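Local coordinates for protein ninB (Enterobacteria phage lambda, PDB 1PC6) that probably takes part in the initiation of genetic exchange as the phage recombination protein Orf, resembling Escherichia coli RecFOR in function, at residues C74-A79 and Q117-E122; R58-H63 and E70-V75; L4-R9 and Q15-A20. All coordinates share one frame; numbering follows the deposited sequence.

Overall arrangement
The three contacts illustrate how aromatic side chains join secondary-structure elements in different settings. Contacts 1 and 2 are buried, lie about 9 Å apart between centres and share helix 69-80 as well as residues C74 and V75; F119 of contact 1 packs directly on V60, W62 and W72 of contact 2, which makes the two one continuous apolar cluster, rich in aromatic rings. Contact 3, its centre about 35 Å from theirs on the opposite side of the chain's centre, is only partly buried and sets one phenylalanine against small helix residues. No direct hydrogen bond crosses any of them, although a water lies between the segments of contact 2. All three touch the second subunit.

Contact 1 of 3, residues C74-A79 and Q117-E122; sequences CVFTAA and QAFGTE
The two helical segments stand well apart at their nearest point, with the CA atoms of F76 and F119 separated by 9.2 Å, and two phenylalanine side chains bridge the distance. They do it by different routes. The CA-CB bond of F119 is aimed at the opposing helix, and its CG lies anti to the backbone N (chi1 173°). F76 starts out along the flank of its own helix, but with CG anti to the carbonyl carbon (chi1 -79°) its ring swings across and brings the far end up to F119.

The rings meet in an offset edge-to-face pair, the edge of F76 turned to the face of F119, with centroids 5.2 Å apart and planes inclined at 74°. Leading the approach is F76 CZ, which lies 3.3 Å from F119 CD2. Its neighbour F76 CE1 rests against the root of the other ring, 3.5 Å from F119 CB, so the edge spans the start of the side chain as well as the ring itself. Such a geometry brings the weakly positive C-H rim of one ring to the electron-rich face of the other. Here it ties helix 69-80 to the C-terminal part of helix 106-122 in this NinB-family protein, across 37 intervening residues that include the strands 84-87 and 94-97. The pair is buried and entirely apolar. W72 adds a third ring that meets both phenylalanines, while L53 and V56 of helix 43-59 touch F76 and F119 respectively. From across the dimer interface, L89 of the second subunit packs on both rings.

Contact 2 of 3, residues R58-H63 and E70-V75; sequences RQVEWH and ESWKCV. With BME (beta-mercaptoethanol), chain C.
V60 and W62 present their side chains to the indole of W72, and the close packing is concentrated there. V60 CG2 lies 3.4 Å from W72 CZ2, on the rim of the six-membered ring, and also touches CH2. W62, whose CG is anti to the backbone N (chi1 -160°), swings its indole toward the same rim, so that its CE3 comes within 3.8 Å of W72 CH2. The five-membered ring of W62 and the six-membered ring of W72 meet obliquely, planes at 58°. On the side of the W62 ring opposite W72, CD2 of H63 sits over the ring centre. V75 makes a looser approach, its CG1 being 4.4 Å from W62 NE1. The N-H of W62 is hydrogen-bonded to P87 O of the second subunit.

The polar margin is held less directly. A water in the plane of the W72 indole accepts from W72 NE1 at 3.0 Å and lies where it could donate to V60 O, a possible link between helix and loop. On another side of helix 69-80, a beta-mercaptoethanol, probably from the crystallisation liquor, is attached to C74 SG through a link stretched in the model, and K73 NZ bonds weakly to its O1.

The contact thus folds the chain leaving helix 43-59 back against helix 69-80, with V56 of the former helix and F119 of helix 106-122 also packed on W72.

Contact 3 of 3, residues L4-R9 and Q15-A20; sequences LTFEIR and QNAIHA
F6, near the middle of strand 4-8, lies against A17 of the following helix, their CA atoms 6.0 Å apart. The strand and helix segments run in roughly opposed directions, at 143°, with axes 8.7 Å apart at closest approach, as expected when a short connection folds a helix back onto the strand before it.

One interaction is of the CH-pi kind. CA of A17 stands over a face of the F6 ring, 4.1 Å from its centroid and only 14° off the ring normal, so the aromatic face rests on the helix backbone itself.

The remainder is apolar contact around the same ring. At its base, F6 CB meets A17 CB at 3.9 Å. At its far end, F6 CZ reaches A20 CB at 3.4 Å. With CG anti to the carbonyl carbon (chi1 -54°), the F6 ring extends from A17 toward A20, three residues further along the helix. N16 joins through its aliphatic part, its CB being 4.1 Å from F6 CD2.

Strand 4-8 also forms an antiparallel ladder with a strand of the second subunit, so the sheet continues across the interface, and I18 of the helix packs on V21 of that subunit.

With no hydrogen bond between the two segments, the helix is held to the strand by dispersion and the ring's pi face, while the strand's backbone pairs with the partner subunit.

Contact 1 of 3, residues C74-A79 and Q117-E122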
ATOM      1  N   CYS A  74      -5.101   3.274  11.325  1.00 43.86           N
ATOM      2  CA  CYS A  74      -4.531   4.494  11.897  1.00 44.25           C
ATOM      3  C   CYS A  74      -4.628   4.498  13.419  1.00 42.78           C
ATOM      4  O   CYS A  74      -3.623   4.624  14.121  1.00 41.84           O
ATOM      5  CB  CYS A  74      -5.262   5.727  11.361  1.00 45.73           C
ATOM      6  SG  CYS A  74      -4.545   6.462   9.902  1.00 51.37           S
ATOM      7  N   VAL A  75      -5.855   4.379  13.913  1.00 40.92           N
ATOM      8  CA  VAL A  75      -6.112   4.376  15.338  1.00 40.62           C
ATOM      9  C   VAL A  75      -5.227   3.346  16.024  1.00 42.07           C
ATOM     10  O   VAL A  75      -4.561   3.640  17.021  1.00 42.23           O
ATOM     11  CB  VAL A  75      -7.589   4.043  15.636  1.00 38.28           C
ATOM     12  CG1 VAL A  75      -7.864   4.186  17.124  1.00 37.12           C
ATOM     13  CG2 VAL A  75      -8.503   4.948  14.830  1.00 36.44           C
ATOM     14  N   PHE A  76      -5.217   2.135  15.488  1.00 43.09           N
ATOM     15  CA  PHE A  76      -4.409   1.100  16.091  1.00 44.43           C
ATOM     16  C   PHE A  76      -2.940   1.444  15.997  1.00 45.32           C
ATOM     17  O   PHE A  76      -2.232   1.364  16.987  1.00 47.04           O
ATOM     18  CB  PHE A  76      -4.700  -0.259  15.456  1.00 42.63           C
ATOM     19  CG  PHE A  76      -5.959  -0.898  15.968  1.00 41.13           C
ATOM     20  CD1 PHE A  76      -6.104  -1.182  17.319  1.00 40.29           C
ATOM     21  CD2 PHE A  76      -7.011  -1.191  15.104  1.00 41.30           C
ATOM     22  CE1 PHE A  76      -7.287  -1.746  17.811  1.00 42.89           C
ATOM     23  CE2 PHE A  76      -8.200  -1.758  15.582  1.00 42.27           C
ATOM     24  CZ  PHE A  76      -8.339  -2.034  16.939  1.00 41.79           C
ATOM     25  N   THR A  77      -2.473   1.846  14.823  1.00 45.50           N
ATOM     26  CA  THR A  77      -1.067   2.200  14.680  1.00 44.65           C
ATOM     27  C   THR A  77      -0.735   3.387  15.582  1.00 45.34           C
ATOM     28  O   THR A  77       0.356   3.472  16.140  1.00 45.83           O
ATOM     29  CB  THR A  77      -0.745   2.566  13.240  1.00 44.87           C
ATOM     30  OG1 THR A  77      -0.941   1.419  12.405  1.00 45.81           O
ATOM     31  CG2 THR A  77       0.688   3.034  13.120  1.00 46.81           C
ATOM     32  N   ALA A  78      -1.686   4.301  15.731  1.00 45.95           N
ATOM     33  CA  ALA A  78      -1.483   5.475  16.568  1.00 46.31           C
ATOM     34  C   ALA A  78      -1.221   5.077  18.009  1.00 47.09           C
ATOM     35  O   ALA A  78      -0.519   5.774  18.729  1.00 47.07           O
ATOM     36  CB  ALA A  78      -2.696   6.381  16.499  1.00 46.26           C
ATOM     37  N   ALA A  79      -1.793   3.952  18.425  1.00 49.33           N
ATOM     38  CA  ALA A  79      -1.636   3.449  19.793  1.00 51.27           C
ATOM     39  C   ALA A  79      -0.239   2.879  20.077  1.00 52.51           C
ATOM     40  O   ALA A  79       0.154   2.720  21.234  1.00 52.88           O
ATOM     41  CB  ALA A  79      -2.703   2.385  20.082  1.00 49.25           C
ATOM     42  N   GLN A 117      -6.106  -7.777  17.810  1.00 46.69           N
ATOM     43  CA  GLN A 117      -6.755  -8.993  18.301  1.00 46.60           C
ATOM     44  C   GLN A 117      -7.234  -8.816  19.735  1.00 46.04           C
ATOM     45  O   GLN A 117      -8.343  -9.222  20.078  1.00 44.40           O
ATOM     46  CB  GLN A 117      -5.788 -10.190  18.201  1.00 47.32           C
ATOM     47  N   ALA A 118      -6.395  -8.203  20.568  1.00 45.78           N
ATOM     48  CA  ALA A 118      -6.735  -7.964  21.969  1.00 46.45           C
ATOM     49  C   ALA A 118      -7.924  -6.996  22.089  1.00 47.36           C
ATOM     50  O   ALA A 118      -8.866  -7.232  22.856  1.00 47.99           O
ATOM     51  CB  ALA A 118      -5.522  -7.404  22.702  1.00 44.88           C
ATOM     52  N   PHE A 119      -7.871  -5.911  21.320  1.00 45.86           N
ATOM     53  CA  PHE A 119      -8.934  -4.922  21.322  1.00 43.73           C
ATOM     54  C   PHE A 119     -10.263  -5.551  20.929  1.00 42.24           C
ATOM     55  O   PHE A 119     -11.258  -5.396  21.625  1.00 40.32           O
ATOM     56  CB  PHE A 119      -8.621  -3.799  20.339  1.00 43.64           C
ATOM     57  CG  PHE A 119      -9.744  -2.827  20.178  1.00 43.09           C
ATOM     58  CD1 PHE A 119      -9.952  -1.827  21.107  1.00 44.09           C
ATOM     59  CD2 PHE A 119     -10.625  -2.940  19.121  1.00 41.18           C
ATOM     60  CE1 PHE A 119     -11.030  -0.948  20.982  1.00 44.49           C
ATOM     61  CE2 PHE A 119     -11.698  -2.073  18.993  1.00 41.42           C
ATOM     62  CZ  PHE A 119     -11.902  -1.074  19.924  1.00 41.94           C
ATOM     63  N   GLY A 120     -10.277  -6.255  19.804  1.00 41.92           N
ATOM     64  CA  GLY A 120     -11.509  -6.878  19.345  1.00 43.45           C
ATOM     65  C   GLY A 120     -12.040  -7.952  20.271  1.00 43.27           C
ATOM     66  O   GLY A 120     -13.242  -8.168  20.400  1.00 42.02           O
ATOM     67  N   THR A 121     -11.114  -8.630  20.922  1.00 44.26           N
ATOM     68  CA  THR A 121     -11.447  -9.685  21.841  1.00 44.74           C
ATOM     69  C   THR A 121     -12.311  -9.223  22.996  1.00 47.12           C
ATOM     70  O   THR A 121     -13.358  -9.804  23.266  1.00 48.30           O
ATOM     71  CB  THR A 121     -10.187 -10.292  22.379  1.00 44.32           C
ATOM     72  OG1 THR A 121      -9.492 -10.910  21.296  1.00 45.65           O
ATOM     73  CG2 THR A 121     -10.494 -11.313  23.427  1.00 43.48           C
ATOM     74  N   GLU A 122     -11.882  -8.184  23.691  1.00 49.33           N
ATOM     75  CA  GLU A 122     -12.678  -7.707  24.807  1.00 52.18           C
ATOM     76  C   GLU A 122     -13.929  -6.986  24.344  1.00 52.74           C
ATOM     77  O   GLU A 122     -14.762  -6.607  25.162  1.00 52.94           O
ATOM     78  CB  GLU A 122     -11.858  -6.792  25.720  1.00 53.80           C
ATOM     79  CG  GLU A 122     -11.157  -5.654  25.028  1.00 57.75           C
ATOM     80  CD  GLU A 122     -10.476  -4.718  26.015  1.00 60.45           C
ATOM     81  OE1 GLU A 122      -9.686  -5.196  26.856  1.00 61.88           O
ATOM     82  OE2 GLU A 122     -10.731  -3.496  25.949  1.00 64.67           O
TER

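Contact 2 of 3, residues R58-H63 and E70-V75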
ATOM      1  N   ARG A  58     -16.730  -3.468  10.947  1.00 43.76           N
ATOM      2  CA  ARG A  58     -18.131  -3.850  10.917  1.00 45.03           C
ATOM      3  C   ARG A  58     -18.791  -3.971  12.283  1.00 44.85           C
ATOM      4  O   ARG A  58     -19.955  -3.611  12.454  1.00 45.81           O
ATOM      5  CB  ARG A  58     -18.290  -5.200  10.204  1.00 46.77           C
ATOM      6  CG  ARG A  58     -18.318  -5.152   8.684  1.00 51.49           C
ATOM      7  CD  ARG A  58     -18.578  -6.540   8.109  1.00 53.40           C
ATOM      8  NE  ARG A  58     -17.453  -7.447   8.350  1.00 57.50           N
ATOM      9  CZ  ARG A  58     -16.270  -7.357   7.740  1.00 57.89           C
ATOM     10  NH1 ARG A  58     -16.054  -6.400   6.843  1.00 59.41           N
ATOM     11  NH2 ARG A  58     -15.295  -8.213   8.034  1.00 56.55           N
ATOM     12  N   GLN A  59     -18.048  -4.465  13.261  1.00 44.39           N
ATOM     13  CA  GLN A  59     -18.640  -4.709  14.564  1.00 43.15           C
ATOM     14  C   GLN A  59     -18.575  -3.674  15.665  1.00 42.64           C
ATOM     15  O   GLN A  59     -19.524  -3.538  16.419  1.00 42.52           O
ATOM     16  CB  GLN A  59     -18.120  -6.050  15.088  1.00 41.53           C
ATOM     17  CG  GLN A  59     -18.414  -7.190  14.128  1.00 38.60           C
ATOM     18  CD  GLN A  59     -17.882  -8.520  14.599  1.00 38.48           C
ATOM     19  OE1 GLN A  59     -18.128  -8.931  15.732  1.00 40.87           O
ATOM     20  NE2 GLN A  59     -17.159  -9.213  13.727  1.00 36.95           N
ATOM     21  N   VAL A  60     -17.490  -2.931  15.779  1.00 43.29           N
ATOM     22  CA  VAL A  60     -17.440  -1.981  16.877  1.00 44.70           C
ATOM     23  C   VAL A  60     -17.493  -0.505  16.454  1.00 48.22           C
ATOM     24  O   VAL A  60     -16.765  -0.071  15.556  1.00 50.78           O
ATOM     25  CB  VAL A  60     -16.197  -2.282  17.759  1.00 40.97           C
ATOM     26  CG1 VAL A  60     -15.709  -3.696  17.477  1.00 38.45           C
ATOM     27  CG2 VAL A  60     -15.105  -1.287  17.514  1.00 40.47           C
ATOM     28  N   GLU A  61     -18.375   0.272  17.077  1.00 49.25           N
ATOM     29  CA  GLU A  61     -18.442   1.676  16.714  1.00 50.14           C
ATOM     30  C   GLU A  61     -17.603   2.512  17.658  1.00 49.19           C
ATOM     31  O   GLU A  61     -17.685   2.370  18.877  1.00 48.88           O
ATOM     32  CB  GLU A  61     -19.873   2.188  16.711  1.00 53.28           C
ATOM     33  CG  GLU A  61     -20.444   2.487  18.064  1.00 59.55           C
ATOM     34  CD  GLU A  61     -21.256   3.765  18.042  1.00 63.52           C
ATOM     35  OE1 GLU A  61     -22.114   3.910  17.128  1.00 62.99           O
ATOM     36  OE2 GLU A  61     -21.028   4.619  18.936  1.00 66.63           O
ATOM     37  N   TRP A  62     -16.795   3.387  17.068  1.00 48.15           N
ATOM     38  CA  TRP A  62     -15.903   4.257  17.808  1.00 46.84           C
ATOM     39  C   TRP A  62     -16.509   5.619  18.086  1.00 49.14           C
ATOM     40  O   TRP A  62     -16.648   6.445  17.176  1.00 50.02           O
ATOM     41  CB  TRP A  62     -14.621   4.466  17.029  1.00 42.90           C
ATOM     42  CG  TRP A  62     -13.488   4.940  17.860  1.00 41.58           C
ATOM     43  CD1 TRP A  62     -12.634   5.962  17.565  1.00 43.77           C
ATOM     44  CD2 TRP A  62     -12.974   4.321  19.045  1.00 40.46           C
ATOM     45  NE1 TRP A  62     -11.609   6.009  18.485  1.00 42.53           N
ATOM     46  CE2 TRP A  62     -11.795   5.012  19.404  1.00 40.19           C
ATOM     47  CE3 TRP A  62     -13.389   3.247  19.834  1.00 39.42           C
ATOM     48  CZ2 TRP A  62     -11.033   4.667  20.511  1.00 38.84           C
ATOM     49  CZ3 TRP A  62     -12.629   2.904  20.936  1.00 39.36           C
ATOM     50  CH2 TRP A  62     -11.462   3.613  21.263  1.00 38.78           C
ATOM     51  N   HIS A  63     -16.859   5.844  19.349  1.00 50.61           N
ATOM     52  CA  HIS A  63     -17.407   7.120  19.792  1.00 52.08           C
ATOM     53  C   HIS A  63     -18.392   7.773  18.820  1.00 53.51           C
ATOM     54  O   HIS A  63     -18.154   8.880  18.321  1.00 53.21           O
ATOM     55  CB  HIS A  63     -16.264   8.110  20.091  1.00 50.14           C
ATOM     56  CG  HIS A  63     -15.292   7.632  21.128  1.00 48.67           C
ATOM     57  ND1 HIS A  63     -15.247   8.152  22.402  1.00 48.76           N
ATOM     58  CD2 HIS A  63     -14.322   6.687  21.075  1.00 49.53           C
ATOM     59  CE1 HIS A  63     -14.291   7.548  23.088  1.00 49.79           C
ATOM     60  NE2 HIS A  63     -13.713   6.656  22.305  1.00 47.42           N
ATOM     61  N   GLU A  70      -9.227   1.095   6.907  1.00 54.37           N
ATOM     62  CA  GLU A  70      -8.084   1.993   6.802  1.00 55.04           C
ATOM     63  C   GLU A  70      -8.016   2.905   8.007  1.00 53.28           C
ATOM     64  O   GLU A  70      -6.963   3.072   8.619  1.00 53.44           O
ATOM     65  CB  GLU A  70      -8.175   2.836   5.531  1.00 59.60           C
ATOM     66  CG  GLU A  70      -8.366   2.031   4.253  1.00 66.70           C
ATOM     67  CD  GLU A  70      -7.840   2.753   3.023  1.00 70.36           C
ATOM     68  OE1 GLU A  70      -6.610   2.982   2.967  1.00 71.42           O
ATOM     69  OE2 GLU A  70      -8.649   3.088   2.123  1.00 71.78           O
ATOM     70  N   SER A  71      -9.155   3.496   8.337  1.00 51.56           N
ATOM     71  CA  SER A  71      -9.250   4.393   9.468  1.00 48.83           C
ATOM     72  C   SER A  71      -8.884   3.664  10.756  1.00 48.25           C
ATOM     73  O   SER A  71      -8.240   4.244  11.625  1.00 50.25           O
ATOM     74  CB  SER A  71     -10.669   4.964   9.570  1.00 49.44           C
ATOM     75  OG  SER A  71     -11.043   5.673   8.395  1.00 49.50           O
ATOM     76  N   TRP A  72      -9.288   2.401  10.892  1.00 45.99           N
ATOM     77  CA  TRP A  72      -8.960   1.641  12.097  1.00 41.83           C
ATOM     78  C   TRP A  72      -7.469   1.308  12.163  1.00 42.31           C
ATOM     79  O   TRP A  72      -6.911   1.162  13.255  1.00 41.70           O
ATOM     80  CB  TRP A  72      -9.780   0.350  12.187  1.00 39.93           C
ATOM     81  CG  TRP A  72     -11.109   0.493  12.890  1.00 39.50           C
ATOM     82  CD1 TRP A  72     -12.351   0.455  12.317  1.00 37.97           C
ATOM     83  CD2 TRP A  72     -11.327   0.690  14.295  1.00 37.50           C
ATOM     84  NE1 TRP A  72     -13.322   0.614  13.274  1.00 37.38           N
ATOM     85  CE2 TRP A  72     -12.720   0.759  14.497  1.00 37.84           C
ATOM     86  CE3 TRP A  72     -10.480   0.814  15.401  1.00 36.39           C
ATOM     87  CZ2 TRP A  72     -13.285   0.947  15.765  1.00 37.44           C
ATOM     88  CZ3 TRP A  72     -11.041   0.999  16.658  1.00 34.43           C
ATOM     89  CH2 TRP A  72     -12.431   1.064  16.830  1.00 34.15           C
ATOM     90  N   LYS A  73      -6.814   1.187  11.008  1.00 42.05           N
ATOM     91  CA  LYS A  73      -5.385   0.885  11.010  1.00 43.19           C
ATOM     92  C   LYS A  73      -4.669   2.061  11.667  1.00 42.84           C
ATOM     93  O   LYS A  73      -3.763   1.879  12.475  1.00 41.76           O
ATOM     94  CB  LYS A  73      -4.873   0.658   9.583  1.00 45.16           C
ATOM     95  CG  LYS A  73      -3.446   0.127   9.521  1.00 47.21           C
ATOM     96  CD  LYS A  73      -3.098  -0.417   8.138  1.00 52.43           C
ATOM     97  CE  LYS A  73      -2.846   0.668   7.082  1.00 55.23           C
ATOM     98  NZ  LYS A  73      -1.461   1.236   7.105  1.00 56.82           N
ATOM     99  N   CYS A  74      -5.101   3.274  11.325  1.00 43.86           N
ATOM    100  CA  CYS A  74      -4.531   4.494  11.897  1.00 44.25           C
ATOM    101  C   CYS A  74      -4.628   4.498  13.419  1.00 42.78           C
ATOM    102  O   CYS A  74      -3.623   4.624  14.121  1.00 41.84           O
ATOM    103  CB  CYS A  74      -5.262   5.727  11.361  1.00 45.73           C
ATOM    104  SG  CYS A  74      -4.545   6.462   9.902  1.00 51.37           S
ATOM    105  N   VAL A  75      -5.855   4.379  13.913  1.00 40.92           N
ATOM    106  CA  VAL A  75      -6.112   4.376  15.338  1.00 40.62           C
ATOM    107  C   VAL A  75      -5.227   3.346  16.024  1.00 42.07           C
ATOM    108  O   VAL A  75      -4.561   3.640  17.021  1.00 42.23           O
ATOM    109  CB  VAL A  75      -7.589   4.043  15.636  1.00 38.28           C
ATOM    110  CG1 VAL A  75      -7.864   4.186  17.124  1.00 37.12           C
ATOM    111  CG2 VAL A  75      -8.503   4.948  14.830  1.00 36.44           C
TER
HETATM  112  C1  BME C 300      -1.386   3.096   9.572  1.00 85.41           C
HETATM  113  C2  BME C 300      -1.361   4.394  10.394  1.00 84.47           C
HETATM  114  O1  BME C 300      -2.667   2.917   9.003  1.00 83.30           O
HETATM  115  S2  BME C 300      -1.728   5.813   9.327  1.00 88.00           S
HETATM  116  O   HOH W   1     -16.239   0.967  13.002  1.00 39.59           O

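Contact 3 of 3, residues L4-R9 and Q15-A20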
ATOM      1  N   LEU A   4      -2.408 -12.489 -12.616  1.00 75.87           N
ATOM      2  CA  LEU A   4      -1.744 -13.605 -11.952  1.00 72.28           C
ATOM      3  C   LEU A   4      -0.777 -13.097 -10.896  1.00 70.84           C
ATOM      4  O   LEU A   4      -0.112 -12.084 -11.084  1.00 70.74           O
ATOM      5  CB  LEU A   4      -0.973 -14.465 -12.951  1.00 69.41           C
ATOM      6  CG  LEU A   4      -1.800 -15.334 -13.888  1.00 67.94           C
ATOM      7  CD1 LEU A   4      -2.502 -14.454 -14.899  1.00 68.36           C
ATOM      8  CD2 LEU A   4      -0.898 -16.335 -14.579  1.00 66.71           C
ATOM      9  N   THR A   5      -0.704 -13.807  -9.782  1.00 70.35           N
ATOM     10  CA  THR A   5       0.195 -13.417  -8.712  1.00 70.83           C
ATOM     11  C   THR A   5       1.048 -14.588  -8.241  1.00 69.96           C
ATOM     12  O   THR A   5       0.543 -15.674  -7.960  1.00 69.32           O
ATOM     13  CB  THR A   5      -0.583 -12.840  -7.519  1.00 72.19           C
ATOM     14  OG1 THR A   5      -1.285 -11.662  -7.942  1.00 73.96           O
ATOM     15  CG2 THR A   5       0.373 -12.488  -6.374  1.00 72.49           C
ATOM     16  N   PHE A   6       2.350 -14.357  -8.168  1.00 69.58           N
ATOM     17  CA  PHE A   6       3.266 -15.387  -7.741  1.00 69.32           C
ATOM     18  C   PHE A   6       4.118 -14.900  -6.600  1.00 70.64           C
ATOM     19  O   PHE A   6       5.222 -14.412  -6.806  1.00 70.39           O
ATOM     20  CB  PHE A   6       4.194 -15.812  -8.881  1.00 67.86           C
ATOM     21  CG  PHE A   6       3.482 -16.238 -10.128  1.00 66.96           C
ATOM     22  CD1 PHE A   6       3.071 -15.298 -11.065  1.00 67.50           C
ATOM     23  CD2 PHE A   6       3.226 -17.583 -10.374  1.00 68.28           C
ATOM     24  CE1 PHE A   6       2.417 -15.692 -12.230  1.00 67.24           C
ATOM     25  CE2 PHE A   6       2.573 -17.987 -11.534  1.00 66.96           C
ATOM     26  CZ  PHE A   6       2.169 -17.039 -12.463  1.00 67.50           C
ATOM     27  N   GLU A   7       3.605 -15.005  -5.391  1.00 73.54           N
ATOM     28  CA  GLU A   7       4.408 -14.619  -4.251  1.00 77.81           C
ATOM     29  C   GLU A   7       5.528 -15.657  -4.233  1.00 78.84           C
ATOM     30  O   GLU A   7       5.265 -16.859  -4.158  1.00 78.35           O
ATOM     31  CB  GLU A   7       3.581 -14.710  -2.976  1.00 79.09           C
ATOM     32  CG  GLU A   7       4.377 -15.030  -1.738  1.00 81.81           C
ATOM     33  CD  GLU A   7       3.490 -15.160  -0.523  1.00 84.39           C
ATOM     34  OE1 GLU A   7       2.450 -15.853  -0.614  1.00 84.85           O
ATOM     35  OE2 GLU A   7       3.837 -14.573   0.523  1.00 86.90           O
ATOM     36  N   ILE A   8       6.772 -15.206  -4.333  1.00 80.16           N
ATOM     37  CA  ILE A   8       7.888 -16.137  -4.330  1.00 80.01           C
ATOM     38  C   ILE A   8       8.301 -16.474  -2.908  1.00 82.84           C
ATOM     39  O   ILE A   8       8.837 -15.634  -2.178  1.00 82.93           O
ATOM     40  CB  ILE A   8       9.087 -15.572  -5.090  1.00 77.62           C
ATOM     41  CG1 ILE A   8       8.689 -15.322  -6.543  1.00 76.19           C
ATOM     42  CG2 ILE A   8      10.245 -16.547  -5.025  1.00 74.75           C
ATOM     43  CD1 ILE A   8       9.762 -14.670  -7.357  1.00 76.14           C
ATOM     44  N   ARG A   9       8.016 -17.715  -2.521  1.00 85.72           N
ATOM     45  CA  ARG A   9       8.345 -18.229  -1.194  1.00 86.63           C
ATOM     46  C   ARG A   9       9.412 -19.323  -1.350  1.00 86.92           C
ATOM     47  O   ARG A   9      10.260 -19.502  -0.468  1.00 88.78           O
ATOM     48  CB  ARG A   9       7.079 -18.789  -0.506  1.00 84.93           C
ATOM     49  N   GLN A  15      10.042 -20.647 -10.066  1.00 75.84           N
ATOM     50  CA  GLN A  15      10.082 -21.273 -11.386  1.00 75.56           C
ATOM     51  C   GLN A  15       8.759 -21.116 -12.127  1.00 74.04           C
ATOM     52  O   GLN A  15       8.733 -20.986 -13.345  1.00 73.12           O
ATOM     53  CB  GLN A  15      10.441 -22.753 -11.236  1.00 77.33           C
ATOM     54  CG  GLN A  15      10.793 -23.467 -12.540  1.00 80.73           C
ATOM     55  CD  GLN A  15      11.866 -22.746 -13.353  1.00 82.04           C
ATOM     56  OE1 GLN A  15      12.799 -22.162 -12.795  1.00 82.65           O
ATOM     57  NE2 GLN A  15      11.743 -22.802 -14.683  1.00 81.59           N
ATOM     58  N   ASN A  16       7.660 -21.131 -11.385  1.00 74.10           N
ATOM     59  CA  ASN A  16       6.337 -20.972 -11.978  1.00 73.38           C
ATOM     60  C   ASN A  16       6.256 -19.599 -12.623  1.00 71.41           C
ATOM     61  O   ASN A  16       5.782 -19.456 -13.746  1.00 71.72           O
ATOM     62  CB  ASN A  16       5.242 -21.072 -10.907  1.00 76.18           C
ATOM     63  CG  ASN A  16       5.387 -22.306 -10.031  1.00 78.95           C
ATOM     64  OD1 ASN A  16       5.653 -23.405 -10.524  1.00 80.10           O
ATOM     65  ND2 ASN A  16       5.198 -22.131  -8.724  1.00 79.32           N
ATOM     66  N   ALA A  17       6.732 -18.600 -11.888  1.00 69.59           N
ATOM     67  CA  ALA A  17       6.716 -17.219 -12.328  1.00 67.82           C
ATOM     68  C   ALA A  17       7.522 -16.981 -13.581  1.00 68.10           C
ATOM     69  O   ALA A  17       6.987 -16.497 -14.577  1.00 68.02           O
ATOM     70  CB  ALA A  17       7.223 -16.329 -11.222  1.00 66.34           C
ATOM     71  N   ILE A  18       8.806 -17.325 -13.542  1.00 69.59           N
ATOM     72  CA  ILE A  18       9.677 -17.096 -14.695  1.00 70.93           C
ATOM     73  C   ILE A  18       9.181 -17.798 -15.960  1.00 71.35           C
ATOM     74  O   ILE A  18       9.521 -17.405 -17.075  1.00 72.12           O
ATOM     75  CB  ILE A  18      11.154 -17.509 -14.398  1.00 70.18           C
ATOM     76  CG1 ILE A  18      11.402 -18.961 -14.771  1.00 70.28           C
ATOM     77  CG2 ILE A  18      11.459 -17.345 -12.921  1.00 70.40           C
ATOM     78  CD1 ILE A  18      12.833 -19.383 -14.540  1.00 71.43           C
ATOM     79  N   HIS A  19       8.367 -18.831 -15.782  1.00 71.92           N
ATOM     80  CA  HIS A  19       7.818 -19.564 -16.914  1.00 72.77           C
ATOM     81  C   HIS A  19       6.591 -18.795 -17.373  1.00 70.68           C
ATOM     82  O   HIS A  19       6.401 -18.548 -18.562  1.00 71.34           O
ATOM     83  CB  HIS A  19       7.409 -20.980 -16.487  1.00 76.92           C
ATOM     84  CG  HIS A  19       6.846 -21.819 -17.600  1.00 81.56           C
ATOM     85  ND1 HIS A  19       7.641 -22.498 -18.503  1.00 82.54           N
ATOM     86  CD2 HIS A  19       5.564 -22.090 -17.951  1.00 82.59           C
ATOM     87  CE1 HIS A  19       6.873 -23.153 -19.358  1.00 83.26           C
ATOM     88  NE2 HIS A  19       5.609 -22.923 -19.046  1.00 83.20           N
ATOM     89  N   ALA A  20       5.759 -18.422 -16.410  1.00 67.80           N
ATOM     90  CA  ALA A  20       4.552 -17.678 -16.695  1.00 65.17           C
ATOM     91  C   ALA A  20       4.934 -16.440 -17.464  1.00 64.87           C
ATOM     92  O   ALA A  20       4.322 -16.121 -18.473  1.00 65.10           O
ATOM     93  CB  ALA A  20       3.867 -17.290 -15.415  1.00 65.16           C
TER